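Local coordinates for cyanate lyase C-terminal domain-containing protein (Tetranychus urticae, PDB 5UK3), which is a cyanase that breaks down cyanate, probably by reaction with bicarbonate to give ammonia and carbon dioxide, at the interface of chains A and B. Sequence-based numbering; all coordinates share one arbitrary frame. Chains: chain A/B, Uncharacterized protein.

Contact 1: the interface of chains A and B. Residues chain A 46-47, 50, 132, 134; chain B 111-112, 115.
B:Ile115, from helix 96-120 of one cyanase subunit, pushes its branched side chain between A:Val134 and the A:Lys46–A:Thr50 stretch of the other. Helix 46-53 lies where helix-turn-helix folds carry their recognition helix, but here it grips protein. From B:Ile115 CB, itself near A:Val134 CG1, the chain forks. The short branch, CG2, meets A:Val134 CG1 at 3.5 Å, the two side chains running past each other in opposite directions. The long branch, with CG1 anti to the carbonyl carbon (chi1 -70°), passes A:Thr50 OG1 and the A:Lys46 CD methylene. Its tip, CD1, reaches A:Val47 CG2 at 3.8 Å, the two side chains lying roughly perpendicular. Two arms of unequal length thus suit isoleucine to a cleft with walls on several sides. A:Lys46 lays its CD methylene against B:Ile115, while NZ bonds A:Val134 O at 2.9 Å, tying helix to strand. A:Thr50 turns OG1 back to A:Lys46 O (2.7 Å) and its methyl CG2 outward to B:Ser111 CB (3.6 Å). Replacing A:Thr50 by alanine removes both branches and would probably open a gap beside B:Ser111 CB and B:Ile115 CD1. B:Leu112 CD2 fits against A:Val134 CG1 and A:Ile132 CG2.

Contact 2: the interface of chains A and B. Residues chain A 96-97; chain B 124, 153.
The first turn of helix 96-120, the long helix that carries catalytic residues in cyanases, here meets the partner's strand 123-126 and the loop holding B:Tyr153. A:Pro96 and A:Leu97 form the helix start; B:Ile124 and B:Tyr153 come to it from the other chain. Proline suits a first turn because its ring already fixes phi near the helical value, and the missing N-H costs nothing where no earlier turn awaits a bond. B:Ile124 makes its contact with the methyl branch CG2, which lies 3.8 Å from A:Leu97 CA and equally near the A:Leu97 backbone N. The same methyl lies 4.1 Å from A:Leu97 CB, so it covers the backbone at the helix start and the root of the leucine side chain. With CG2 anti to the carbonyl carbon of B:Ile124, the methyl is thrown toward chain A, while CG1 sits between the backbone N and the carbonyl carbon (chi1 62°). A beta-branched residue fits here, since it puts a methyl close to its own strand and against the neighbouring helix. B:Tyr153 approaches with its phenolic oxygen leading. The side chain crosses the A:Pro96 ring at about a right angle, and OH comes to 3.3 Å from A:Pro96 CB, with A:Pro96 CD farther away at 3.9 Å. The meeting is therefore between hydroxyl and pyrrolidine carbons, without a ring stack. Tyrosine's length lets a loop residue span to the helix start.

Contact 3: the interface of chains A and B. Residues chain A 50-51, 54, 90; chain B 110-111.
B:Ser110 meets A:Gln90 and A:His54 with its small hydroxymethyl group, and it has more surface hidden than any other residue in this patch. Both it and B:Ser111 belong to helix 96-120, whose face is here lined with short side chains that let the helix come close to helix 46-53 and the loop residues of the partner cyanase subunit. B:Ser110 OG lies between the backbone N and the carbonyl carbon (chi1 68°), which turns the hydroxyl toward chain A. There it accepts a bond from A:Gln90 NE2 at 3.0 Å. The bond is nearly straight (165° at the hydrogen) and lies in the amide plane of the glutamine. A:Gln90 runs extended beyond CG, a length that brings its amide from the loop to the helix. An alanine in place of A:Gln90 is likely to leave the B:Ser110 hydroxyl without its amide donor and thin the contact on that side. A:His54 comes to the same hydroxyl by a ring carbon, with CD2 3.5 Å from B:Ser110 OG. B:Ser111, next along the helix, turns OG toward the backbone of A:Ser51, whose N lies 3.2 Å from that OG; this is a close polar approach, and a hydrogen bond is doubtful because the N-H points along its own helix. Histidine suits its place because the ring can face the partner with its carbon side and still bond its own chain: ND1 donates to A:Thr50 O at 2.9 Å, from above the plane of that carbonyl.

Contact 4: the interface of chains A and B. Residues chain A 131, 145-148; chain B 141-143.
A:Gly148 and B:Val142 pair as antiparallel beta strands, joining strand 141-152 of each subunit into a sheet that runs across the cyanase dimer. The main-chain bonds come as a couple: A:Gly148 N gives to B:Val142 O at 2.9 Å, and B:Val142 N gives to A:Gly148 O at 2.8 Å. The next bridge sets A:Asp147 opposite B:Ile143.

The charged contacts centre on A:Asp147. B:Arg141, bent at chi3 (78°), brings its guanidinium side-on, and NE reaches A:Asp147 OD1 at 2.8 Å in a salt bridge that is also a hydrogen bond. The two flat groups are turned 66° apart, and the oxygen is met from above the carboxylate plane. A second nitrogen, NH2, gives a longer bond to A:Asp147 O, so side chain and main chain of one residue are both held. Glycine suits the neighbouring position, since without a side chain it lets a face of that guanidinium lie over A:Gly148 C, 3.6 Å from the plane. The opposite face has A:Lys131 NZ off toward its rim. A:Arg145 NH1 stands 3.8 Å from A:Asp147 OD2, a long salt bridge within chain A; this gathering of positive groups would probably stabilise the carboxylate's negative charge.

Apolar contact comes from B:Ile143, which lies alongside A:Asp147 and points the same way. Its CD1 rests 3.5 Å from A:Asp147 CB, while CG2 sits over the centre of one face of the A:Arg145 guanidinium, 4.1 Å above the plane.

Contact 1: the interface of chains A and B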
ATOM      1  N   LYS A  46       6.145  27.298  23.460  1.00 99.11           N
ATOM      2  CA  LYS A  46       6.233  27.769  22.071  1.00 95.12           C
ATOM      3  C   LYS A  46       5.693  26.773  21.052  1.00 94.34           C
ATOM      4  O   LYS A  46       4.943  27.157  20.153  1.00 90.24           O
ATOM      5  CB  LYS A  46       7.684  28.084  21.734  1.00 97.39           C
ATOM      6  CG  LYS A  46       7.874  28.876  20.458  1.00 95.53           C
ATOM      7  CD  LYS A  46       9.114  28.412  19.705  1.00 98.43           C
ATOM      8  CE  LYS A  46      10.395  28.668  20.464  1.00102.97           C
ATOM      9  NZ  LYS A  46      11.515  28.075  19.699  1.00104.37           N
ATOM     10  N   VAL A  47       6.120  25.510  21.168  1.00 97.04           N
ATOM     11  CA  VAL A  47       5.729  24.465  20.211  1.00 97.26           C
ATOM     12  C   VAL A  47       4.241  24.170  20.292  1.00 99.79           C
ATOM     13  O   VAL A  47       3.586  24.014  19.265  1.00103.77           O
ATOM     14  CB  VAL A  47       6.510  23.158  20.414  1.00 97.51           C
ATOM     15  CG1 VAL A  47       5.954  22.036  19.549  1.00 98.41           C
ATOM     16  CG2 VAL A  47       7.975  23.364  20.070  1.00 99.47           C
ATOM     17  N   THR A  50       2.323  27.065  18.713  1.00 91.36           N
ATOM     18  CA  THR A  50       2.454  26.945  17.286  1.00 90.55           C
ATOM     19  C   THR A  50       1.459  25.911  16.757  1.00 89.71           C
ATOM     20  O   THR A  50       0.767  26.152  15.783  1.00 89.46           O
ATOM     21  CB  THR A  50       3.891  26.591  16.907  1.00 91.98           C
ATOM     22  OG1 THR A  50       4.780  27.573  17.440  1.00 96.63           O
ATOM     23  CG2 THR A  50       4.074  26.568  15.412  1.00 92.82           C
ATOM     24  N   ILE A 132       7.268  19.507  24.012  1.00 86.65           N
ATOM     25  CA  ILE A 132       8.348  19.694  23.069  1.00 84.73           C
ATOM     26  C   ILE A 132       8.920  21.067  23.280  1.00 84.49           C
ATOM     27  O   ILE A 132       8.239  21.986  23.670  1.00 85.62           O
ATOM     28  CB  ILE A 132       7.903  19.634  21.597  1.00 86.66           C
ATOM     29  CG1 ILE A 132       6.855  18.530  21.326  1.00 87.76           C
ATOM     30  CG2 ILE A 132       9.110  19.452  20.672  1.00 83.95           C
ATOM     31  CD1 ILE A 132       7.310  17.165  21.747  1.00 90.05           C
ATOM     32  N   VAL A 134      12.116  23.521  21.196  1.00 91.39           N
ATOM     33  CA  VAL A 134      13.093  23.516  20.090  1.00 87.14           C
ATOM     34  C   VAL A 134      13.837  24.823  20.044  1.00 90.72           C
ATOM     35  O   VAL A 134      13.259  25.868  20.245  1.00 93.37           O
ATOM     36  CB  VAL A 134      12.437  23.160  18.757  1.00 83.21           C
ATOM     37  CG1 VAL A 134      11.417  24.182  18.371  1.00 86.55           C
ATOM     38  CG2 VAL A 134      13.457  23.016  17.655  1.00 82.16           C
TER
ATOM     39  N   SER B 111       4.426  22.223  13.013  1.00 92.13           N
ATOM     40  CA  SER B 111       4.868  23.241  13.947  1.00 91.49           C
ATOM     41  C   SER B 111       6.378  23.311  14.032  1.00 86.80           C
ATOM     42  O   SER B 111       6.968  24.399  14.024  1.00 87.16           O
ATOM     43  CB  SER B 111       4.320  22.955  15.333  1.00 98.17           C
ATOM     44  OG  SER B 111       2.909  22.916  15.302  1.00107.32           O
ATOM     45  N   LEU B 112       7.016  22.153  14.124  1.00 83.12           N
ATOM     46  CA  LEU B 112       8.474  22.111  14.144  1.00 80.50           C
ATOM     47  C   LEU B 112       9.061  22.646  12.847  1.00 81.86           C
ATOM     48  O   LEU B 112      10.079  23.331  12.830  1.00 81.22           O
ATOM     49  CB  LEU B 112       8.940  20.701  14.407  1.00 79.11           C
ATOM     50  CG  LEU B 112       8.599  20.228  15.814  1.00 81.81           C
ATOM     51  CD1 LEU B 112       8.853  18.743  15.934  1.00 83.88           C
ATOM     52  CD2 LEU B 112       9.430  20.958  16.851  1.00 86.82           C
ATOM     53  N   ILE B 115       8.745  26.500  13.018  1.00 84.91           N
ATOM     54  CA  ILE B 115       9.668  27.099  13.969  1.00 83.74           C
ATOM     55  C   ILE B 115      11.072  27.040  13.424  1.00 82.07           C
ATOM     56  O   ILE B 115      11.786  28.028  13.484  1.00 81.42           O
ATOM     57  CB  ILE B 115       9.611  26.414  15.328  1.00 81.67           C
ATOM     58  CG1 ILE B 115       8.281  26.730  16.012  1.00 83.34           C
ATOM     59  CG2 ILE B 115      10.743  26.906  16.211  1.00 84.39           C
ATOM     60  CD1 ILE B 115       7.919  25.740  17.094  1.00 82.06           C
TER

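Contact 2: the interface of chains A and B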
ATOM      1  N   PRO A  96      11.265  16.964   3.389  1.00 80.69           N
ATOM      2  CA  PRO A  96      12.533  16.428   3.835  1.00 77.52           C
ATOM      3  C   PRO A  96      12.785  16.647   5.295  1.00 74.31           C
ATOM      4  O   PRO A  96      13.397  15.806   5.947  1.00 71.40           O
ATOM      5  CB  PRO A  96      13.530  17.191   2.958  1.00 79.46           C
ATOM      6  CG  PRO A  96      12.787  17.345   1.656  1.00 81.30           C
ATOM      7  CD  PRO A  96      11.415  17.720   2.123  1.00 81.77           C
ATOM      8  N   LEU A  97      12.350  17.787   5.798  1.00 75.60           N
ATOM      9  CA  LEU A  97      12.581  18.128   7.196  1.00 75.64           C
ATOM     10  C   LEU A  97      11.894  17.137   8.068  1.00 75.35           C
ATOM     11  O   LEU A  97      12.457  16.701   9.057  1.00 78.58           O
ATOM     12  CB  LEU A  97      12.086  19.529   7.505  1.00 75.74           C
ATOM     13  CG  LEU A  97      12.411  20.065   8.881  1.00 76.97           C
ATOM     14  CD1 LEU A  97      12.579  21.585   8.784  1.00 79.47           C
ATOM     15  CD2 LEU A  97      11.351  19.728   9.917  1.00 76.86           C
TER
ATOM     16  N   ILE B 124      17.047  21.884   6.802  1.00 75.17           N
ATOM     17  CA  ILE B 124      16.624  20.743   7.601  1.00 74.11           C
ATOM     18  C   ILE B 124      17.550  20.490   8.770  1.00 71.45           C
ATOM     19  O   ILE B 124      18.651  21.000   8.805  1.00 71.59           O
ATOM     20  CB  ILE B 124      16.674  19.486   6.762  1.00 70.91           C
ATOM     21  CG1 ILE B 124      18.104  19.229   6.303  1.00 70.80           C
ATOM     22  CG2 ILE B 124      15.717  19.613   5.597  1.00 70.38           C
ATOM     23  CD1 ILE B 124      18.304  17.812   5.955  1.00 73.85           C
ATOM     24  N   TYR B 153      19.460  24.687   2.571  1.00 80.12           N
ATOM     25  CA  TYR B 153      19.309  24.292   1.185  1.00 84.99           C
ATOM     26  C   TYR B 153      20.169  25.134   0.247  1.00 89.85           C
ATOM     27  O   TYR B 153      20.298  26.342   0.423  1.00 85.93           O
ATOM     28  CB  TYR B 153      17.855  24.464   0.751  1.00 82.05           C
ATOM     29  CG  TYR B 153      16.990  23.246   0.928  1.00 77.90           C
ATOM     30  CD1 TYR B 153      17.018  22.217   0.002  1.00 80.50           C
ATOM     31  CD2 TYR B 153      16.132  23.132   2.007  1.00 76.13           C
ATOM     32  CE1 TYR B 153      16.223  21.101   0.154  1.00 81.85           C
ATOM     33  CE2 TYR B 153      15.333  22.021   2.168  1.00 75.98           C
ATOM     34  CZ  TYR B 153      15.384  21.008   1.238  1.00 79.21           C
ATOM     35  OH  TYR B 153      14.593  19.899   1.391  1.00 85.10           O
TER

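Contact 3: the interface of chains A and B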
ATOM      1  N   THR A  50       2.323  27.065  18.713  1.00 91.36           N
ATOM      2  CA  THR A  50       2.454  26.945  17.286  1.00 90.55           C
ATOM      3  C   THR A  50       1.459  25.911  16.757  1.00 89.71           C
ATOM      4  O   THR A  50       0.767  26.152  15.783  1.00 89.46           O
ATOM      5  CB  THR A  50       3.891  26.591  16.907  1.00 91.98           C
ATOM      6  OG1 THR A  50       4.780  27.573  17.440  1.00 96.63           O
ATOM      7  CG2 THR A  50       4.074  26.568  15.412  1.00 92.82           C
ATOM      8  N   SER A  51       1.372  24.761  17.414  1.00 90.78           N
ATOM      9  CA  SER A  51       0.440  23.718  16.989  1.00 91.45           C
ATOM     10  C   SER A  51      -1.029  24.133  17.087  1.00 92.89           C
ATOM     11  O   SER A  51      -1.847  23.654  16.312  1.00 98.27           O
ATOM     12  CB  SER A  51       0.669  22.422  17.771  1.00 91.65           C
ATOM     13  OG  SER A  51       0.077  22.480  19.055  1.00 94.24           O
ATOM     14  N   HIS A  54      -1.625  26.132  14.032  1.00 96.64           N
ATOM     15  CA  HIS A  54      -1.694  25.225  12.876  1.00 99.67           C
ATOM     16  C   HIS A  54      -2.889  24.265  12.897  1.00103.08           C
ATOM     17  O   HIS A  54      -3.072  23.517  11.931  1.00106.57           O
ATOM     18  CB  HIS A  54      -0.408  24.414  12.719  1.00 96.91           C
ATOM     19  CG  HIS A  54       0.746  25.215  12.226  1.00 98.14           C
ATOM     20  ND1 HIS A  54       1.253  26.302  12.904  1.00 99.28           N
ATOM     21  CD2 HIS A  54       1.485  25.095  11.100  1.00100.71           C
ATOM     22  CE1 HIS A  54       2.264  26.807  12.220  1.00 99.49           C
ATOM     23  NE2 HIS A  54       2.427  26.092  11.123  1.00 99.04           N
ATOM     24  N   GLN A  90      -2.352  15.453   8.149  1.00119.25           N
ATOM     25  CA  GLN A  90      -1.810  16.293   7.096  1.00124.80           C
ATOM     26  C   GLN A  90      -0.686  15.455   6.500  1.00127.56           C
ATOM     27  O   GLN A  90       0.183  14.979   7.217  1.00134.86           O
ATOM     28  CB  GLN A  90      -1.327  17.667   7.635  1.00127.22           C
ATOM     29  CG  GLN A  90      -0.784  17.692   9.068  1.00126.87           C
ATOM     30  CD  GLN A  90      -0.298  19.064   9.527  1.00126.57           C
ATOM     31  OE1 GLN A  90      -0.669  20.085   8.965  1.00127.01           O
ATOM     32  NE2 GLN A  90       0.500  19.089  10.591  1.00124.12           N
TER
ATOM     33  N   SER B 110       4.304  19.895  11.514  1.00 76.84           N
ATOM     34  CA  SER B 110       4.194  21.175  10.821  1.00 79.26           C
ATOM     35  C   SER B 110       4.619  22.347  11.696  1.00 81.68           C
ATOM     36  O   SER B 110       5.136  23.334  11.167  1.00 83.37           O
ATOM     37  CB  SER B 110       2.776  21.419  10.318  1.00 80.92           C
ATOM     38  OG  SER B 110       1.870  21.624  11.380  1.00 85.40           O
ATOM     39  N   SER B 111       4.426  22.223  13.013  1.00 82.89           N
ATOM     40  CA  SER B 111       4.868  23.241  13.947  1.00 82.58           C
ATOM     41  C   SER B 111       6.378  23.311  14.032  1.00 80.76           C
ATOM     42  O   SER B 111       6.968  24.399  14.024  1.00 80.84           O
ATOM     43  CB  SER B 111       4.320  22.955  15.333  1.00 83.22           C
ATOM     44  OG  SER B 111       2.909  22.916  15.302  1.00 80.25           O
TER

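Contact 4: the interface of chains A and B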
ATOM      1  N   LYS A 131       5.877  17.619  26.410  1.00 94.31           N
ATOM      2  CA  LYS A 131       6.327  19.009  26.172  1.00 97.61           C
ATOM      3  C   LYS A 131       7.495  19.032  25.229  1.00 92.31           C
ATOM      4  O   LYS A 131       8.593  18.650  25.618  1.00 92.34           O
ATOM      5  CB  LYS A 131       6.787  19.689  27.470  1.00101.37           C
ATOM      6  CG  LYS A 131       5.720  19.779  28.533  1.00110.08           C
ATOM      7  CD  LYS A 131       6.276  20.260  29.866  1.00117.82           C
ATOM      8  CE  LYS A 131       5.236  20.130  30.987  1.00124.81           C
ATOM      9  NZ  LYS A 131       5.630  19.179  32.067  1.00124.87           N
ATOM     10  N   ARG A 145      14.019  19.089  22.336  1.00 77.88           N
ATOM     11  CA  ARG A 145      13.876  18.392  23.589  1.00 80.77           C
ATOM     12  C   ARG A 145      12.457  17.947  23.761  1.00 81.38           C
ATOM     13  O   ARG A 145      11.522  18.727  23.668  1.00 81.63           O
ATOM     14  CB  ARG A 145      14.293  19.263  24.772  1.00 83.18           C
ATOM     15  CG  ARG A 145      13.897  18.668  26.112  1.00 85.61           C
ATOM     16  CD  ARG A 145      14.360  19.500  27.289  1.00 94.23           C
ATOM     17  NE  ARG A 145      13.512  19.269  28.453  1.00 98.02           N
ATOM     18  CZ  ARG A 145      13.942  19.313  29.705  1.00 99.18           C
ATOM     19  NH1 ARG A 145      13.104  19.094  30.706  1.00 99.47           N
ATOM     20  NH2 ARG A 145      15.215  19.565  29.956  1.00100.19           N
ATOM     21  N   ILE A 146      12.312  16.669  24.032  1.00 82.89           N
ATOM     22  CA  ILE A 146      10.989  16.094  24.227  1.00 84.01           C
ATOM     23  C   ILE A 146      10.883  15.584  25.683  1.00 86.33           C
ATOM     24  O   ILE A 146      11.729  14.838  26.125  1.00 84.91           O
ATOM     25  CB  ILE A 146      10.781  14.951  23.224  1.00 82.41           C
ATOM     26  CG1 ILE A 146      10.920  15.500  21.802  1.00 83.51           C
ATOM     27  CG2 ILE A 146       9.423  14.321  23.429  1.00 81.72           C
ATOM     28  CD1 ILE A 146      10.876  14.450  20.720  1.00 83.67           C
ATOM     29  N   ASP A 147       9.816  15.952  26.386  1.00 88.08           N
ATOM     30  CA  ASP A 147       9.648  15.643  27.805  1.00 89.83           C
ATOM     31  C   ASP A 147       8.279  14.991  28.004  1.00 88.85           C
ATOM     32  O   ASP A 147       7.259  15.680  28.105  1.00 86.91           O
ATOM     33  CB  ASP A 147       9.789  16.945  28.619  1.00 96.33           C
ATOM     34  CG  ASP A 147       9.419  16.792  30.116  1.00 99.97           C
ATOM     35  OD1 ASP A 147       9.099  15.660  30.544  1.00100.00           O
ATOM     36  OD2 ASP A 147       9.496  17.811  30.873  1.00107.38           O
ATOM     37  N   GLY A 148       8.272  13.667  28.135  1.00 87.84           N
ATOM     38  CA  GLY A 148       7.019  12.895  28.160  1.00 88.66           C
ATOM     39  C   GLY A 148       6.821  12.051  29.403  1.00 87.85           C
ATOM     40  O   GLY A 148       7.794  11.699  30.064  1.00 89.32           O
TER
ATOM     41  N   ARG B 141      10.103  11.340  34.429  1.00104.58           N
ATOM     42  CA  ARG B 141       9.616  11.661  33.106  1.00 98.24           C
ATOM     43  C   ARG B 141      10.722  11.319  32.146  1.00 92.95           C
ATOM     44  O   ARG B 141      11.901  11.404  32.488  1.00 96.14           O
ATOM     45  CB  ARG B 141       9.258  13.142  33.020  1.00100.01           C
ATOM     46  CG  ARG B 141       7.959  13.459  33.731  1.00103.12           C
ATOM     47  CD  ARG B 141       7.574  14.910  33.570  1.00105.73           C
ATOM     48  NE  ARG B 141       6.993  15.150  32.247  1.00103.48           N
ATOM     49  CZ  ARG B 141       5.739  14.875  31.889  1.00103.69           C
ATOM     50  NH1 ARG B 141       4.876  14.309  32.735  1.00105.08           N
ATOM     51  NH2 ARG B 141       5.336  15.172  30.658  1.00104.30           N
ATOM     52  N   VAL B 142      10.346  10.944  30.933  1.00 91.55           N
ATOM     53  CA  VAL B 142      11.315  10.565  29.906  1.00 88.14           C
ATOM     54  C   VAL B 142      11.764  11.834  29.224  1.00 83.27           C
ATOM     55  O   VAL B 142      10.942  12.571  28.741  1.00 81.27           O
ATOM     56  CB  VAL B 142      10.702   9.653  28.837  1.00 87.60           C
ATOM     57  CG1 VAL B 142      11.790   9.139  27.916  1.00 88.19           C
ATOM     58  CG2 VAL B 142       9.990   8.468  29.469  1.00 89.33           C
ATOM     59  N   ILE B 143      13.055  12.099  29.214  1.00 81.90           N
ATOM     60  CA  ILE B 143      13.553  13.323  28.637  1.00 85.29           C
ATOM     61  C   ILE B 143      14.484  12.920  27.518  1.00 89.29           C
ATOM     62  O   ILE B 143      15.564  12.394  27.751  1.00 94.69           O
ATOM     63  CB  ILE B 143      14.295  14.211  29.677  1.00 87.59           C
ATOM     64  CG1 ILE B 143      13.452  14.657  30.845  1.00 90.77           C
ATOM     65  CG2 ILE B 143      15.053  15.328  29.020  1.00 86.82           C
ATOM     66  CD1 ILE B 143      12.338  15.513  30.496  1.00 94.35           C
TER

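Contacts 1 and 3 are neighbours, their C-alpha centres about 8 Å apart, and share A:Thr50 and B:Ser111; together they set helix 46-53 of one chain on helix 96-120 of the other. Contact 2 uses the start of chain A's own copy of helix 96-120, about 16 Å from each. Contact 4 lies about 14 Å from contact 1, which strand 130-136 links to it, and about 24 Å from contact 2. The two-fold repeats every contact with the chains exchanged, so helices and strands of both subunits interlock in the dimer, the building unit of the cyanase decamer.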